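Side-chain contacts in S-adenosyl-L-methionine methyl transferase (Ruegeria pomeroyi DSS-3, PDB 3IHT), which binds S-adenosylmethionine and probably transfers its methyl group to an acceptor substrate: residues A28-A33 with H56-H61; Y68-A73 with E94-T99. All coordinates share one frame; numbering follows the deposited sequence. Where two conformers were deposited one is given.

Interaction 1 (A28-A33 with H56-H61)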
# COMPACT_ATOMS: atom_id res chain seq x y z
N ALA A 28 6.07 4.18 11.87
CA ALA A 28 6.82 5.07 12.80
C ALA A 28 5.95 5.42 14.02
O ALA A 28 6.40 5.30 15.17
CB ALA A 28 7.29 6.38 12.04
N CYS A 29 4.70 5.79 13.77
CA CYS A 29 3.77 6.20 14.83
C CYS A 29 3.40 5.04 15.74
O CYS A 29 3.37 5.19 16.96
CB CYS A 29 2.53 6.86 14.24
SG CYS A 29 2.89 8.50 13.59
N LEU A 30 3.13 3.87 15.16
CA LEU A 30 2.80 2.71 16.00
C LEU A 30 3.95 2.22 16.85
O LEU A 30 3.76 1.92 18.03
CB LEU A 30 2.26 1.54 15.18
CG LEU A 30 0.86 1.83 14.63
CD1 LEU A 30 0.41 0.72 13.66
CD2 LEU A 30 -0.19 2.01 15.74
N GLU A 31 5.16 2.16 16.30
CA GLU A 31 6.31 1.73 17.09
C GLU A 31 6.57 2.72 18.24
O GLU A 31 6.79 2.31 19.39
CB GLU A 31 7.53 1.52 16.20
CG GLU A 31 7.40 0.23 15.34
CD GLU A 31 8.56 -0.05 14.43
OE1 GLU A 31 9.63 0.54 14.64
OE2 GLU A 31 8.42 -0.85 13.48
N HIS A 32 6.44 4.00 17.94
CA HIS A 32 6.57 5.04 18.95
C HIS A 32 5.48 4.88 20.02
O HIS A 32 5.77 4.89 21.22
CB HIS A 32 6.49 6.42 18.29
CG HIS A 32 6.54 7.57 19.25
ND1 HIS A 32 7.63 7.84 20.05
CD2 HIS A 32 5.62 8.53 19.53
CE1 HIS A 32 7.38 8.90 20.79
NE2 HIS A 32 6.18 9.36 20.47
N ALA A 33 4.23 4.73 19.57
CA ALA A 33 3.08 4.63 20.48
C ALA A 33 3.16 3.39 21.39
O ALA A 33 2.86 3.49 22.59
CB ALA A 33 1.75 4.68 19.73
N HIS A 56 -0.51 -7.35 11.59
CA HIS A 56 0.67 -8.21 11.59
C HIS A 56 1.84 -7.52 12.26
O HIS A 56 2.58 -8.13 13.04
CB HIS A 56 1.04 -8.59 10.16
CG HIS A 56 2.06 -9.69 10.06
ND1 HIS A 56 3.42 -9.44 9.95
CD2 HIS A 56 1.93 -11.04 10.05
CE1 HIS A 56 4.07 -10.59 9.87
NE2 HIS A 56 3.19 -11.58 9.94
N HIS A 57 2.01 -6.23 11.96
CA HIS A 57 3.06 -5.41 12.57
C HIS A 57 2.88 -5.31 14.08
O HIS A 57 3.85 -5.48 14.84
CB HIS A 57 3.09 -4.01 11.93
CG HIS A 57 4.39 -3.31 12.12
ND1 HIS A 57 5.51 -3.62 11.37
CD2 HIS A 57 4.77 -2.35 13.00
CE1 HIS A 57 6.51 -2.85 11.76
NE2 HIS A 57 6.10 -2.08 12.76
N LEU A 58 1.65 -5.05 14.52
CA LEU A 58 1.35 -4.98 15.94
C LEU A 58 1.67 -6.30 16.64
O LEU A 58 2.24 -6.30 17.73
CB LEU A 58 -0.12 -4.61 16.19
CG LEU A 58 -0.54 -3.16 15.85
CD1 LEU A 58 -2.08 -3.02 15.96
CD2 LEU A 58 0.16 -2.17 16.76
N ARG A 59 1.29 -7.41 16.01
CA ARG A 59 1.55 -8.73 16.60
C ARG A 59 3.05 -8.94 16.82
O ARG A 59 3.45 -9.58 17.79
CB ARG A 59 0.98 -9.85 15.73
CG ARG A 59 -0.54 -9.89 15.63
CD ARG A 59 -0.99 -11.14 14.87
NE ARG A 59 -0.39 -12.38 15.40
CZ ARG A 59 -1.00 -13.22 16.23
NH1 ARG A 59 -2.24 -13.00 16.62
NH2 ARG A 59 -0.36 -14.31 16.65
N GLN A 60 3.89 -8.41 15.92
CA GLN A 60 5.34 -8.55 16.03
C GLN A 60 5.94 -7.64 17.13
O GLN A 60 6.92 -8.00 17.79
CB GLN A 60 5.99 -8.24 14.67
CG GLN A 60 7.49 -8.49 14.60
CD GLN A 60 8.03 -8.54 13.16
OE1 GLN A 60 7.44 -9.17 12.28
NE2 GLN A 60 9.16 -7.91 12.94
N HIS A 61 5.36 -6.44 17.31
CA HIS A 61 5.93 -5.41 18.18
C HIS A 61 5.30 -5.24 19.57
O HIS A 61 5.93 -4.71 20.47
CB HIS A 61 5.93 -4.07 17.43
CG HIS A 61 6.95 -4.02 16.35
ND1 HIS A 61 8.19 -3.45 16.53
CD2 HIS A 61 6.93 -4.51 15.09
CE1 HIS A 61 8.90 -3.61 15.42
NE2 HIS A 61 8.16 -4.25 14.53
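Glu31 of helix 15-36 and His57 of helix 53-61 join two neighbouring helices of the Rossmann-like methyltransferase fold in a largely buried contact that combines a His-carboxylate hydrogen bond with a small leucine pair. The axes of the two segments approach to 10.9 Å and run at 30° to one another, both in the same general direction. Across this distance the polar side chains do most of the bridging. Glu31 starts with CG anti to its carbonyl carbon (chi1 -73°) and is extended beyond CG, which carries the carboxylate over to the other helix. There OE2 accepts a hydrogen bond from His57 NE2 at 2.7 Å through its anti lone pair; the bond is somewhat bent, although carboxylate and imidazole are almost coplanar. His57 is held at its other nitrogen too, because ND1 bonds to Ser14 OG of the second subunit. The ring thus links the helix pair to the dimer interface, and bonds at both nitrogens should fix its rotation.

One turn further along, His61 offers the same carboxylate a flat surface. Its ring plane lies 17° from that of the carboxylate, a stacked relation, and Glu31 CG makes a CH-pi contact with the face, 4.2 Å from the ring centroid. The acid thus meets His57 at its edge and His61 over a face, while His61 CD2 lies over a face of the His57 ring. Beside this polar cluster the contact turns apolar: Leu30 CD1 rests against Leu58 CD2 at 4.2 Å.

Interaction 2 (Y68-A73 with E94-T99). With SAM (S-adenosylmethionine), chain C.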
# COMPACT_ATOMS: atom_id res chain seq x y z
N TYR A 68 -7.08 -6.59 20.33
CA TYR A 68 -8.43 -6.85 19.81
C TYR A 68 -8.62 -6.11 18.49
O TYR A 68 -8.23 -4.93 18.34
CB TYR A 68 -9.51 -6.43 20.79
CG TYR A 68 -9.59 -7.27 22.01
CD1 TYR A 68 -8.73 -7.04 23.07
CD2 TYR A 68 -10.48 -8.35 22.09
CE1 TYR A 68 -8.78 -7.84 24.20
CE2 TYR A 68 -10.50 -9.17 23.21
CZ TYR A 68 -9.65 -8.89 24.25
OH TYR A 68 -9.64 -9.66 25.40
N VAL A 69 -9.21 -6.83 17.53
CA VAL A 69 -9.43 -6.35 16.18
C VAL A 69 -10.91 -6.12 15.95
O VAL A 69 -11.72 -7.02 16.17
CB VAL A 69 -8.85 -7.36 15.13
CG1 VAL A 69 -9.18 -6.92 13.72
CG2 VAL A 69 -7.36 -7.51 15.28
N PHE A 70 -11.26 -4.91 15.50
CA PHE A 70 -12.64 -4.50 15.21
C PHE A 70 -12.79 -4.48 13.69
O PHE A 70 -12.02 -3.81 12.98
CB PHE A 70 -12.92 -3.10 15.75
CG PHE A 70 -12.91 -3.00 17.26
CD1 PHE A 70 -11.73 -3.13 17.98
CD2 PHE A 70 -14.08 -2.72 17.94
CE1 PHE A 70 -11.70 -3.00 19.35
CE2 PHE A 70 -14.06 -2.59 19.33
CZ PHE A 70 -12.89 -2.72 20.02
N GLU A 71 -13.70 -5.27 13.16
CA GLU A 71 -13.85 -5.38 11.71
C GLU A 71 -15.27 -5.84 11.39
O GLU A 71 -15.89 -6.61 12.14
CB GLU A 71 -12.80 -6.37 11.14
CG GLU A 71 -12.91 -6.70 9.70
CD GLU A 71 -12.85 -5.45 8.80
OE1 GLU A 71 -11.81 -4.77 8.77
OE2 GLU A 71 -13.85 -5.16 8.13
N ARG A 72 -15.82 -5.35 10.28
CA ARG A 72 -17.16 -5.70 9.86
C ARG A 72 -17.14 -6.95 8.99
O ARG A 72 -18.08 -7.74 9.05
CB ARG A 72 -17.85 -4.52 9.14
CG ARG A 72 -17.27 -4.14 7.79
CD ARG A 72 -17.84 -2.78 7.35
NE ARG A 72 -16.98 -2.08 6.42
CZ ARG A 72 -17.16 -0.81 6.04
NH1 ARG A 72 -18.17 -0.11 6.55
NH2 ARG A 72 -16.33 -0.25 5.18
N ALA A 73 -16.07 -7.16 8.23
CA ALA A 73 -15.95 -8.33 7.37
C ALA A 73 -14.49 -8.80 7.25
O ALA A 73 -13.66 -8.07 6.72
CB ALA A 73 -16.49 -7.98 6.00
N GLU A 94 -21.65 0.42 16.51
CA GLU A 94 -22.31 -0.34 17.54
C GLU A 94 -21.33 -1.07 18.46
O GLU A 94 -21.55 -1.14 19.66
CB GLU A 94 -23.28 -1.37 16.95
CG GLU A 94 -24.57 -0.76 16.40
CD GLU A 94 -24.36 -0.09 15.04
OE1 GLU A 94 -23.89 -0.80 14.10
OE2 GLU A 94 -24.66 1.12 14.92
N THR A 95 -20.27 -1.63 17.90
CA THR A 95 -19.37 -2.46 18.71
C THR A 95 -18.46 -1.67 19.67
O THR A 95 -18.10 -2.20 20.70
CB THR A 95 -18.50 -3.41 17.86
OG1 THR A 95 -17.55 -2.66 17.10
CG2 THR A 95 -19.36 -4.31 16.95
N LEU A 96 -18.11 -0.44 19.35
CA LEU A 96 -17.36 0.37 20.33
C LEU A 96 -18.17 0.58 21.63
O LEU A 96 -17.67 0.27 22.71
CB LEU A 96 -16.81 1.67 19.72
CG LEU A 96 -15.51 1.51 18.91
CD1 LEU A 96 -15.16 2.75 18.12
CD2 LEU A 96 -14.33 1.16 19.88
N PRO A 97 -19.42 1.06 21.53
CA PRO A 97 -20.18 1.21 22.77
C PRO A 97 -20.39 -0.12 23.51
O PRO A 97 -20.32 -0.18 24.72
CB PRO A 97 -21.52 1.77 22.30
CG PRO A 97 -21.23 2.46 21.06
CD PRO A 97 -20.07 1.74 20.40
N ALA A 98 -20.62 -1.20 22.78
CA ALA A 98 -20.76 -2.53 23.39
C ALA A 98 -19.48 -2.96 24.15
O ALA A 98 -19.52 -3.53 25.28
CB ALA A 98 -21.14 -3.58 22.35
N THR A 99 -18.34 -2.69 23.52
CA THR A 99 -17.06 -3.04 24.10
C THR A 99 -16.77 -2.18 25.34
O THR A 99 -16.16 -2.66 26.29
CB THR A 99 -15.93 -2.92 23.04
OG1 THR A 99 -16.25 -3.79 21.94
CG2 THR A 99 -14.58 -3.30 23.66
N SAM C . -4.69 -1.07 8.49
CA SAM C . -5.02 -2.19 7.54
C SAM C . -3.73 -2.86 7.01
O SAM C . -3.77 -3.78 6.16
OXT SAM C . -2.61 -2.40 7.36
CB SAM C . -5.95 -1.74 6.40
CG SAM C . -7.40 -1.41 6.83
SD SAM C . -8.52 -1.00 5.42
CE SAM C . -7.71 0.55 4.90
C5' SAM C . -9.98 -0.40 6.37
C4' SAM C . -10.77 -1.48 7.11
O4' SAM C . -11.69 -0.83 8.01
C3' SAM C . -11.61 -2.39 6.20
O3' SAM C . -11.34 -3.77 6.43
C2' SAM C . -13.05 -2.02 6.51
O2' SAM C . -14.05 -3.05 6.36
C1' SAM C . -12.93 -1.53 7.95
N9 SAM C . -14.06 -0.65 8.35
C8 SAM C . -14.40 0.57 7.79
N7 SAM C . -15.47 1.07 8.45
C5 SAM C . -15.84 0.18 9.41
C6 SAM C . -16.86 0.21 10.37
N6 SAM C . -17.75 1.23 10.42
N1 SAM C . -16.93 -0.85 11.25
C2 SAM C . -16.07 -1.93 11.20
N3 SAM C . -15.06 -1.95 10.24
C4 SAM C . -14.95 -0.90 9.37
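Strand 68-71 and helix 94-99 run roughly antiparallel, their axes 10.0 Å apart at closest approach and 147° between their directions, with Phe70 and Thr95 nearest in the backbone. This is strand-to-helix packing in the Rossmann-like fold of the methyltransferases: helix 92-103 lies against the parallel part of the sheet, and a single phenyl ring spans the interval. With chi1 at -67° the Phe70 ring swings to the backbone N side and points at the helix, where it reaches three side chains. Thr95 OG1 sits at the edge of the ring, 3.6 Å from CD2 and near the ring plane. Leu96, its side chain crossing that of Phe70 at about a right angle, brings CD2 to 3.8 Å from Phe70 CE2, an apolar contact made obliquely. Thr99 also approaches at a slant, its OG1 near CE2. That hydroxyl is satisfied within the helix, donating a hydrogen bond to Thr95 O at 2.7 Å; the same carbonyl accepts a bond from Thr99 N on the opposite face of its plane, so a polar atom beside the phenyl ring is already engaged. Ile88 and Tyr45 of the flanking strands extend the apolar surroundings.

Past Phe70 the strand ends in the cofactor site. Glu71 supplies the acidic residue, familiar from this fold, that grips both ribose hydroxyls: OE1 accepts a hydrogen bond from O3' of S-adenosylmethionine and OE2 one from O2'. The bend of Glu71 at chi2 (57°) also lets OE2 accept a nearly straight bond from Ala73 N at 3.0 Å, which should steady the carboxylate. In one of its two conformers Arg72 lays one guanidinium face over the adenine, with NH2 3.3 Å from C8 of the cofactor, while its NE donates to O2' at 3.1 Å.

Along the chain the two contacts come in series: interaction 1 closes with helix 53-61, and interaction 2 opens on strand 67-71, the next element. Their centres are about 20 Å apart, on opposite sides of the chain's centre, and their nearest atoms remain about 7 Å from one another, so they do not touch. Each packs a different region of one methyltransferase fold: 28-33 with 56-61 is a helix-to-helix contact near the dimer interface, whereas 68-73 with 94-99 joins a strand to a helix. What relates them is S-adenosylmethionine: helix 53-61 begins with the cofactor-binding residues Arg53 and Thr54, and strand 67-71 ends at Glu71.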